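Local coordinates for N6 adenine specific DNA methylase (Encephalitozoon cuniculi, PDB 3Q87), which is the catalytic subunit of a methyltransferase that binds S-adenosylmethionine and, together with Trm112, methylates the translation termination factor eRF1, at residues T38-L52 / H60-I74. Numbering follows the deposited sequence.
Sequences TEQLRKRNTVVSTDL and HRGGNLVRADLLCSI. With SAM (S-adenosylmethionine), chain D.
Ser49, Thr50 and Asp51 pair in parallel with Leu65, Val66 and Arg67, the axes of strands 46-51 and 65-67 lying 4.8 Å apart at 29°. Four backbone hydrogen bonds join the two segments. Ser49 N gives to Asn64 O, Val66 N to Ser49 O, Asp51 N to Val66 O and Ala68 N to Asp51 O. The Asn64 side chain adds a further bond. Its CG stands anti to the carbonyl carbon (chi1 -55°), and ND2 donates to Val47 O at 2.9 Å in a nearly straight bond. A water also bridges Val47 O, Asn64 N and Ser49 OG.

On one face of the sheet, Val48 CG1 meets Val66 CG2 at 3.9 Å. Thr50 lies beside Val66, pointing the same way. On the other face, the edge of the His60 ring meets Thr38 CB, 4.1 Å from NE2. Leu65 CD2 sits over the ring centre and reaches Ser49 CB. Farther out, Glu39 OE2 and Arg61 NE form a long salt bridge, with their flat groups nearly perpendicular.

The two strands and helix 54-58 form a beta-alpha-beta unit of the Rossmann-like methyltransferase fold. S-adenosylmethionine binds at the C-terminal ends of the strands. The Asp51 carboxylate takes both ribose hydroxyls: O3' on OD1 at 2.7 Å and O2' on OD2 at 2.6 Å. Ser33 N and Asn53 N also donate to this carboxylate. Leu70 N donates to adenine N1 at 2.9 Å. Asp69 OD1 accepts from N6 and forms a salt bridge with Arg109. Leu52 CB packs against the adenine.

Extended from CG to NE, the Arg67 chain runs past Asp51 O and brings NE to Leu52 O, to which it donates at 2.7 Å from above the carbonyl plane. Its NH1 forms salt bridges with Glu117 and Asp120 of the partner chain, whose strand continues the sheet beyond Val66 and Arg67.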
ATOM      1  N   THR B  38       7.839   7.062   2.449  1.00 16.49           N
ATOM      2  CA  THR B  38       6.644   7.084   3.293  1.00 16.79           C
ATOM      3  C   THR B  38       6.678   8.260   4.276  1.00 17.23           C
ATOM      4  O   THR B  38       5.685   8.964   4.462  1.00 21.51           O
ATOM      5  CB  THR B  38       6.476   5.758   4.096  1.00 17.38           C
ATOM      6  OG1 THR B  38       6.082   4.706   3.211  1.00 19.52           O
ATOM      7  CG2 THR B  38       5.405   5.912   5.198  1.00 13.45           C
ATOM      8  N   GLU B  39       7.830   8.462   4.897  1.00 16.65           N
ATOM      9  CA  GLU B  39       8.016   9.561   5.842  1.00 23.51           C
ATOM     10  C   GLU B  39       7.647  10.925   5.239  1.00 23.85           C
ATOM     11  O   GLU B  39       7.021  11.762   5.895  1.00 25.35           O
ATOM     12  CB  GLU B  39       9.461   9.583   6.342  1.00 19.36           C
ATOM     13  CG  GLU B  39       9.655  10.364   7.647  1.00 30.07           C
ATOM     14  CD  GLU B  39      11.075  10.240   8.188  1.00 31.99           C
ATOM     15  OE1 GLU B  39      11.233   9.955   9.391  1.00 39.71           O
ATOM     16  OE2 GLU B  39      12.035  10.423   7.407  1.00 41.03           O
ATOM     17  N   GLN B  40       8.039  11.147   3.991  1.00 17.96           N
ATOM     18  CA  GLN B  40       7.726  12.401   3.313  1.00 23.27           C
ATOM     19  C   GLN B  40       6.250  12.452   2.880  1.00 24.10           C
ATOM     20  O   GLN B  40       5.573  13.477   3.040  1.00 26.48           O
ATOM     21  CB  GLN B  40       8.658  12.588   2.115  1.00 23.32           C
ATOM     22  CG  GLN B  40       8.138  13.554   1.075  1.00 29.34           C
ATOM     23  CD  GLN B  40       8.784  13.348  -0.284  1.00 32.72           C
ATOM     24  OE1 GLN B  40       9.144  14.306  -0.965  1.00 36.01           O
ATOM     25  NE2 GLN B  40       8.941  12.089  -0.679  1.00 32.10           N
ATOM     26  N   LEU B  41       5.764  11.336   2.346  1.00 19.72           N
ATOM     27  CA  LEU B  41       4.390  11.214   1.857  1.00 20.10           C
ATOM     28  C   LEU B  41       3.326  11.352   2.941  1.00 19.98           C
ATOM     29  O   LEU B  41       2.249  11.871   2.694  1.00 17.14           O
ATOM     30  CB  LEU B  41       4.193   9.862   1.166  1.00 16.50           C
ATOM     31  CG  LEU B  41       4.890   9.687  -0.179  1.00 23.46           C
ATOM     32  CD1 LEU B  41       4.714   8.280  -0.700  1.00 23.70           C
ATOM     33  CD2 LEU B  41       4.349  10.693  -1.169  1.00 25.94           C
ATOM     34  N   ARG B  42       3.611  10.860   4.140  1.00 19.28           N
ATOM     35  CA  ARG B  42       2.567  10.814   5.155  1.00 19.03           C
ATOM     36  C   ARG B  42       2.239  12.178   5.730  1.00 24.24           C
ATOM     37  O   ARG B  42       1.247  12.340   6.435  1.00 23.34           O
ATOM     38  CB  ARG B  42       2.904   9.826   6.267  1.00 21.64           C
ATOM     39  CG  ARG B  42       4.067  10.209   7.153  1.00 28.30           C
ATOM     40  CD  ARG B  42       4.321   9.070   8.142  1.00 41.19           C
ATOM     41  NE  ARG B  42       5.454   9.334   9.020  1.00 46.57           N
ATOM     42  CZ  ARG B  42       5.379  10.060  10.129  1.00 53.98           C
ATOM     43  NH1 ARG B  42       4.219  10.597  10.492  1.00 60.11           N
ATOM     44  NH2 ARG B  42       6.462  10.254  10.872  1.00 57.06           N
ATOM     45  N   LYS B  43       3.066  13.165   5.413  1.00 22.18           N
ATOM     46  CA  LYS B  43       2.820  14.511   5.898  1.00 31.14           C
ATOM     47  C   LYS B  43       1.564  15.108   5.268  1.00 23.62           C
ATOM     48  O   LYS B  43       0.870  15.890   5.903  1.00 28.76           O
ATOM     49  CB  LYS B  43       4.048  15.396   5.664  1.00 26.13           C
ATOM     50  CG  LYS B  43       5.263  14.949   6.492  1.00 37.11           C
ATOM     51  CD  LYS B  43       6.486  15.834   6.284  1.00 38.19           C
ATOM     52  CE  LYS B  43       6.996  15.738   4.861  1.00 40.00           C
ATOM     53  NZ  LYS B  43       8.171  16.632   4.633  1.00 50.40           N
ATOM     54  N   ARG B  44       1.255  14.710   4.036  1.00 24.35           N
ATOM     55  CA  ARG B  44       0.128  15.287   3.318  1.00 21.25           C
ATOM     56  C   ARG B  44      -0.885  14.256   2.830  1.00 27.94           C
ATOM     57  O   ARG B  44      -1.916  14.619   2.252  1.00 23.62           O
ATOM     58  CB  ARG B  44       0.631  16.103   2.131  1.00 23.47           C
ATOM     59  CG  ARG B  44       1.726  17.111   2.490  1.00 31.38           C
ATOM     60  CD  ARG B  44       2.247  17.776   1.228  1.00 39.76           C
ATOM     61  NE  ARG B  44       1.225  18.661   0.684  1.00 51.11           N
ATOM     62  CZ  ARG B  44       1.284  19.229  -0.510  1.00 43.73           C
ATOM     63  NH1 ARG B  44       2.328  19.010  -1.296  1.00 51.68           N
ATOM     64  NH2 ARG B  44       0.300  20.018  -0.912  1.00 40.79           N
ATOM     65  N   ASN B  45      -0.595  12.977   3.053  1.00 24.94           N
ATOM     66  CA  ASN B  45      -1.426  11.909   2.508  1.00 20.22           C
ATOM     67  C   ASN B  45      -1.607  10.767   3.488  1.00 19.74           C
ATOM     68  O   ASN B  45      -0.909  10.686   4.498  1.00 21.34           O
ATOM     69  CB  ASN B  45      -0.816  11.354   1.212  1.00 18.87           C
ATOM     70  CG  ASN B  45      -0.545  12.433   0.178  1.00 24.81           C
ATOM     71  OD1 ASN B  45      -1.427  12.792  -0.613  1.00 21.89           O
ATOM     72  ND2 ASN B  45       0.694  12.933   0.153  1.00 15.68           N
ATOM     73  N   THR B  46      -2.555   9.881   3.187  1.00 22.90           N
ATOM     74  CA  THR B  46      -2.631   8.609   3.889  1.00 20.45           C
ATOM     75  C   THR B  46      -1.880   7.555   3.087  1.00 13.22           C
ATOM     76  O   THR B  46      -2.160   7.336   1.910  1.00 15.94           O
ATOM     77  CB  THR B  46      -4.066   8.160   4.138  1.00 25.21           C
ATOM     78  OG1 THR B  46      -4.743   9.168   4.901  1.00 27.15           O
ATOM     79  CG2 THR B  46      -4.061   6.842   4.929  1.00 20.64           C
ATOM     80  N   VAL B  47      -0.909   6.920   3.731  1.00 18.06           N
ATOM     81  CA  VAL B  47       0.018   6.045   3.021  1.00 15.36           C
ATOM     82  C   VAL B  47      -0.085   4.605   3.498  1.00 11.82           C
ATOM     83  O   VAL B  47      -0.090   4.342   4.691  1.00 14.00           O
ATOM     84  CB  VAL B  47       1.482   6.505   3.219  1.00 15.37           C
ATOM     85  CG1 VAL B  47       2.441   5.623   2.403  1.00 12.77           C
ATOM     86  CG2 VAL B  47       1.645   7.998   2.859  1.00 15.72           C
ATOM     87  N   VAL B  48      -0.176   3.681   2.549  1.00 11.14           N
ATOM     88  CA  VAL B  48       0.032   2.277   2.822  1.00 12.89           C
ATOM     89  C   VAL B  48       1.404   1.921   2.272  1.00 10.44           C
ATOM     90  O   VAL B  48       1.710   2.239   1.145  1.00 16.43           O
ATOM     91  CB  VAL B  48      -1.050   1.403   2.161  1.00 16.95           C
ATOM     92  CG1 VAL B  48      -0.806  -0.085   2.486  1.00 16.64           C
ATOM     93  CG2 VAL B  48      -2.415   1.842   2.664  1.00 17.39           C
ATOM     94  N   SER B  49       2.240   1.283   3.083  1.00 14.99           N
ATOM     95  CA  SER B  49       3.600   0.981   2.657  1.00 17.10           C
ATOM     96  C   SER B  49       3.844  -0.521   2.604  1.00 15.64           C
ATOM     97  O   SER B  49       3.571  -1.235   3.577  1.00 12.06           O
ATOM     98  CB  SER B  49       4.588   1.662   3.600  1.00 18.28           C
ATOM     99  OG  SER B  49       4.209   3.012   3.786  1.00 16.38           O
ATOM    100  N   THR B  50       4.334  -1.002   1.461  1.00 14.10           N
ATOM    101  CA  THR B  50       4.490  -2.442   1.253  1.00 11.76           C
ATOM    102  C   THR B  50       5.884  -2.801   0.779  1.00 11.74           C
ATOM    103  O   THR B  50       6.546  -1.998   0.136  1.00 15.32           O
ATOM    104  CB  THR B  50       3.479  -3.010   0.219  1.00 16.88           C
ATOM    105  OG1 THR B  50       3.907  -2.665  -1.103  1.00 16.32           O
ATOM    106  CG2 THR B  50       2.068  -2.468   0.462  1.00 15.16           C
ATOM    107  N   ASP B  51       6.327  -4.010   1.113  1.00 12.25           N
ATOM    108  CA  ASP B  51       7.612  -4.517   0.638  1.00 15.14           C
ATOM    109  C   ASP B  51       7.603  -6.038   0.715  1.00 16.52           C
ATOM    110  O   ASP B  51       6.863  -6.633   1.501  1.00 13.92           O
ATOM    111  CB  ASP B  51       8.781  -3.958   1.474  1.00 12.95           C
ATOM    112  CG  ASP B  51      10.079  -3.883   0.682  1.00 14.57           C
ATOM    113  OD1 ASP B  51      10.534  -2.766   0.385  1.00 15.24           O
ATOM    114  OD2 ASP B  51      10.626  -4.944   0.325  1.00 16.74           O
ATOM    115  N   LEU B  52       8.395  -6.665  -0.141  1.00 16.20           N
ATOM    116  CA  LEU B  52       8.590  -8.105  -0.100  1.00 14.32           C
ATOM    117  C   LEU B  52       9.554  -8.461   1.034  1.00 18.13           C
ATOM    118  O   LEU B  52       9.521  -9.566   1.568  1.00 18.26           O
ATOM    119  CB  LEU B  52       9.159  -8.580  -1.442  1.00 13.75           C
ATOM    120  CG  LEU B  52       9.232 -10.083  -1.683  1.00 18.42           C
ATOM    121  CD1 LEU B  52       7.817 -10.663  -1.627  1.00 23.21           C
ATOM    122  CD2 LEU B  52       9.876 -10.350  -3.044  1.00 22.68           C
ATOM    123  N   HIS B  60      11.289  -0.396   9.983  1.00 18.89           N
ATOM    124  CA  HIS B  60      10.680   0.688   9.211  1.00 20.88           C
ATOM    125  C   HIS B  60      10.543   1.964  10.054  1.00 23.00           C
ATOM    126  O   HIS B  60      10.287   1.888  11.263  1.00 19.89           O
ATOM    127  CB  HIS B  60       9.318   0.217   8.684  1.00 17.57           C
ATOM    128  CG  HIS B  60       8.679   1.147   7.701  1.00 17.47           C
ATOM    129  ND1 HIS B  60       8.617   0.879   6.349  1.00 17.29           N
ATOM    130  CD2 HIS B  60       8.050   2.332   7.879  1.00 11.14           C
ATOM    131  CE1 HIS B  60       7.988   1.863   5.736  1.00 11.70           C
ATOM    132  NE2 HIS B  60       7.621   2.750   6.644  1.00 18.72           N
ATOM    133  N   ARG B  61      10.725   3.127   9.422  1.00 19.65           N
ATOM    134  CA  ARG B  61      10.552   4.416  10.096  1.00 21.09           C
ATOM    135  C   ARG B  61       9.181   4.510  10.749  1.00 31.24           C
ATOM    136  O   ARG B  61       8.998   5.161  11.780  1.00 27.00           O
ATOM    137  CB  ARG B  61      10.711   5.564   9.103  1.00 25.13           C
ATOM    138  CG  ARG B  61      12.149   5.862   8.769  1.00 21.47           C
ATOM    139  CD  ARG B  61      12.231   6.748   7.562  1.00 19.42           C
ATOM    140  NE  ARG B  61      13.603   7.158   7.300  1.00 21.49           N
ATOM    141  CZ  ARG B  61      14.567   6.339   6.904  1.00 18.05           C
ATOM    142  NH1 ARG B  61      14.310   5.053   6.726  1.00 14.87           N
ATOM    143  NH2 ARG B  61      15.788   6.814   6.670  1.00 22.97           N
ATOM    144  N   GLY B  62       8.210   3.855  10.133  1.00 24.60           N
ATOM    145  CA  GLY B  62       6.898   3.734  10.727  1.00 26.32           C
ATOM    146  C   GLY B  62       5.822   4.019   9.716  1.00 28.11           C
ATOM    147  O   GLY B  62       5.978   4.897   8.864  1.00 16.67           O
ATOM    148  N   GLY B  63       4.723   3.279   9.801  1.00 18.31           N
ATOM    149  CA  GLY B  63       3.653   3.493   8.855  1.00 20.42           C
ATOM    150  C   GLY B  63       2.664   2.358   8.886  1.00 17.32           C
ATOM    151  O   GLY B  63       2.577   1.625   9.867  1.00 20.74           O
ATOM    152  N   ASN B  64       1.917   2.211   7.805  1.00 14.44           N
ATOM    153  CA  ASN B  64       0.938   1.140   7.707  1.00 11.86           C
ATOM    154  C   ASN B  64       1.524   0.057   6.816  1.00 17.14           C
ATOM    155  O   ASN B  64       1.544   0.183   5.597  1.00 15.43           O
ATOM    156  CB  ASN B  64      -0.360   1.715   7.169  1.00 14.01           C
ATOM    157  CG  ASN B  64      -0.841   2.893   8.012  1.00 19.20           C
ATOM    158  OD1 ASN B  64      -1.171   2.728   9.184  1.00 18.19           O
ATOM    159  ND2 ASN B  64      -0.844   4.080   7.434  1.00 16.32           N
ATOM    160  N   LEU B  65       2.040  -0.986   7.454  1.00 15.12           N
ATOM    161  CA  LEU B  65       2.950  -1.909   6.805  1.00 16.51           C
ATOM    162  C   LEU B  65       2.270  -3.185   6.325  1.00 14.63           C
ATOM    163  O   LEU B  65       1.537  -3.840   7.079  1.00 16.16           O
ATOM    164  CB  LEU B  65       4.104  -2.242   7.754  1.00 12.48           C
ATOM    165  CG  LEU B  65       4.827  -1.010   8.323  1.00 21.13           C
ATOM    166  CD1 LEU B  65       6.047  -1.439   9.111  1.00 16.83           C
ATOM    167  CD2 LEU B  65       5.232  -0.027   7.223  1.00 13.85           C
ATOM    168  N   VAL B  66       2.521  -3.519   5.062  1.00 12.29           N
ATOM    169  CA  VAL B  66       2.055  -4.760   4.468  1.00 12.15           C
ATOM    170  C   VAL B  66       3.222  -5.458   3.799  1.00 12.95           C
ATOM    171  O   VAL B  66       3.927  -4.852   2.992  1.00  9.96           O
ATOM    172  CB  VAL B  66       0.961  -4.492   3.410  1.00 14.24           C
ATOM    173  CG1 VAL B  66       0.357  -5.820   2.909  1.00 13.02           C
ATOM    174  CG2 VAL B  66      -0.124  -3.581   3.997  1.00 12.62           C
ATOM    175  N   ARG B  67       3.464  -6.717   4.145  1.00 12.33           N
ATOM    176  CA  ARG B  67       4.427  -7.479   3.360  1.00 14.18           C
ATOM    177  C   ARG B  67       3.656  -8.096   2.197  1.00 14.22           C
ATOM    178  O   ARG B  67       2.702  -8.841   2.412  1.00 14.35           O
ATOM    179  CB  ARG B  67       5.126  -8.556   4.175  1.00 14.07           C
ATOM    180  CG  ARG B  67       5.932  -9.476   3.275  1.00 17.17           C
ATOM    181  CD  ARG B  67       6.936 -10.282   4.023  1.00 22.52           C
ATOM    182  NE  ARG B  67       7.852 -10.971   3.113  1.00 23.77           N
ATOM    183  CZ  ARG B  67       7.892 -12.289   2.953  1.00 23.54           C
ATOM    184  NH1 ARG B  67       7.059 -13.061   3.634  1.00 23.60           N
ATOM    185  NH2 ARG B  67       8.757 -12.833   2.110  1.00 21.49           N
ATOM    186  N   ALA B  68       4.033  -7.746   0.972  1.00 14.25           N
ATOM    187  CA  ALA B  68       3.280  -8.186  -0.198  1.00 14.39           C
ATOM    188  C   ALA B  68       4.152  -8.230  -1.435  1.00 18.27           C
ATOM    189  O   ALA B  68       5.167  -7.538  -1.511  1.00 15.62           O
ATOM    190  CB  ALA B  68       2.098  -7.261  -0.441  1.00 17.64           C
ATOM    191  N   ASP B  69       3.729  -9.034  -2.409  1.00 16.00           N
ATOM    192  CA  ASP B  69       4.407  -9.142  -3.697  1.00 18.00           C
ATOM    193  C   ASP B  69       3.676  -8.214  -4.668  1.00 18.84           C
ATOM    194  O   ASP B  69       2.551  -8.497  -5.080  1.00 22.26           O
ATOM    195  CB  ASP B  69       4.376 -10.608  -4.170  1.00 19.88           C
ATOM    196  CG  ASP B  69       5.288 -10.876  -5.366  1.00 22.42           C
ATOM    197  OD1 ASP B  69       5.677  -9.923  -6.076  1.00 20.47           O
ATOM    198  OD2 ASP B  69       5.612 -12.054  -5.590  1.00 26.30           O
ATOM    199  N   LEU B  70       4.296  -7.083  -4.994  1.00 15.86           N
ATOM    200  CA  LEU B  70       3.647  -6.069  -5.812  1.00 16.22           C
ATOM    201  C   LEU B  70       2.232  -5.775  -5.289  1.00 19.28           C
ATOM    202  O   LEU B  70       2.084  -5.444  -4.119  1.00 15.61           O
ATOM    203  CB  LEU B  70       3.629  -6.475  -7.285  1.00 12.29           C
ATOM    204  CG  LEU B  70       4.987  -6.635  -7.983  1.00 20.81           C
ATOM    205  CD1 LEU B  70       4.776  -6.933  -9.467  1.00 16.85           C
ATOM    206  CD2 LEU B  70       5.865  -5.406  -7.820  1.00 17.44           C
ATOM    207  N   LEU B  71       1.207  -5.954  -6.130  1.00 13.86           N
ATOM    208  CA  LEU B  71      -0.131  -5.440  -5.838  1.00 18.58           C
ATOM    209  C   LEU B  71      -1.222  -6.496  -5.632  1.00 17.18           C
ATOM    210  O   LEU B  71      -2.374  -6.142  -5.394  1.00 18.85           O
ATOM    211  CB  LEU B  71      -0.568  -4.480  -6.955  1.00 23.36           C
ATOM    212  CG  LEU B  71       0.422  -3.374  -7.357  1.00 21.43           C
ATOM    213  CD1 LEU B  71       0.056  -2.770  -8.711  1.00 28.71           C
ATOM    214  CD2 LEU B  71       0.481  -2.308  -6.307  1.00 25.59           C
ATOM    215  N   CYS B  72      -0.857  -7.775  -5.706  1.00 15.76           N
ATOM    216  CA  CYS B  72      -1.825  -8.878  -5.673  1.00 24.10           C
ATOM    217  C   CYS B  72      -2.781  -8.827  -4.493  1.00 20.90           C
ATOM    218  O   CYS B  72      -3.951  -9.202  -4.614  1.00 22.75           O
ATOM    219  CB  CYS B  72      -1.102 -10.236  -5.658  1.00 35.78           C
ATOM    220  SG  CYS B  72       0.286 -10.389  -6.812  1.00 50.64           S
ATOM    221  N   SER B  73      -2.281  -8.378  -3.346  1.00 14.76           N
ATOM    222  CA  SER B  73      -3.092  -8.333  -2.137  1.00 15.67           C
ATOM    223  C   SER B  73      -3.643  -6.929  -1.871  1.00 15.60           C
ATOM    224  O   SER B  73      -4.196  -6.650  -0.801  1.00 16.53           O
ATOM    225  CB  SER B  73      -2.256  -8.792  -0.945  1.00 18.46           C
ATOM    226  OG  SER B  73      -1.132  -7.941  -0.783  1.00 22.49           O
ATOM    227  N   ILE B  74      -3.491  -6.053  -2.854  1.00 16.65           N
ATOM    228  CA  ILE B  74      -3.974  -4.687  -2.738  1.00 21.26           C
ATOM    229  C   ILE B  74      -5.196  -4.468  -3.614  1.00 16.61           C
ATOM    230  O   ILE B  74      -5.197  -4.799  -4.799  1.00 17.99           O
ATOM    231  CB  ILE B  74      -2.872  -3.646  -3.143  1.00 21.58           C
ATOM    232  CG1 ILE B  74      -1.606  -3.842  -2.307  1.00 22.09           C
ATOM    233  CG2 ILE B  74      -3.398  -2.214  -2.993  1.00 14.33           C
ATOM    234  CD1 ILE B  74      -1.858  -3.822  -0.775  1.00 24.28           C
TER
HETATM  235  N   SAM D 300      11.648   2.865  -1.575  1.00 24.16           N
HETATM  236  CA  SAM D 300      13.050   2.586  -1.234  1.00 24.35           C
HETATM  237  C   SAM D 300      13.925   3.753  -1.714  1.00 31.30           C
HETATM  238  O   SAM D 300      15.029   3.984  -1.219  1.00 28.36           O
HETATM  239  OXT SAM D 300      13.546   4.500  -2.612  1.00 27.94           O
HETATM  240  CB  SAM D 300      13.572   1.204  -1.717  1.00 18.18           C
HETATM  241  CG  SAM D 300      13.793   0.898  -3.220  1.00 28.11           C
HETATM  242  SD  SAM D 300      14.647  -0.678  -3.666  1.00 40.34           S
HETATM  243  CE  SAM D 300      15.513  -0.243  -5.189  1.00 25.44           C
HETATM  244  C5' SAM D 300      13.314  -1.710  -4.327  1.00 23.67           C
HETATM  245  C4' SAM D 300      12.462  -2.217  -3.174  1.00 20.12           C
HETATM  246  O4' SAM D 300      11.445  -3.069  -3.675  1.00 19.48           O
HETATM  247  C3' SAM D 300      13.259  -3.019  -2.156  1.00 19.64           C
HETATM  248  O3' SAM D 300      12.931  -2.549  -0.867  1.00 19.58           O
HETATM  249  C2' SAM D 300      12.770  -4.444  -2.324  1.00 19.77           C
HETATM  250  O2' SAM D 300      12.746  -5.188  -1.128  1.00 18.97           O
HETATM  251  C1' SAM D 300      11.371  -4.212  -2.845  1.00 15.29           C
HETATM  252  N9  SAM D 300      10.871  -5.294  -3.678  1.00 16.38           N
HETATM  253  C8  SAM D 300      11.563  -6.158  -4.496  1.00 17.50           C
HETATM  254  N7  SAM D 300      10.662  -6.980  -5.078  1.00 16.50           N
HETATM  255  C5  SAM D 300       9.415  -6.632  -4.640  1.00 22.65           C
HETATM  256  C6  SAM D 300       8.143  -7.108  -4.904  1.00 14.73           C
HETATM  257  N6  SAM D 300       7.981  -8.121  -5.750  1.00 17.87           N
HETATM  258  N1  SAM D 300       7.045  -6.529  -4.290  1.00 17.06           N
HETATM  259  C2  SAM D 300       7.193  -5.468  -3.412  1.00 16.13           C
HETATM  260  N3  SAM D 300       8.465  -4.995  -3.156  1.00 16.97           N
HETATM  261  C4  SAM D 300       9.540  -5.570  -3.756  1.00 16.45           C
HETATM  262  O   HOH W   1       7.413   7.079   8.419  1.00 28.09           O
HETATM  263  O   HOH W   2       2.487   3.862   5.695  1.00 15.50           O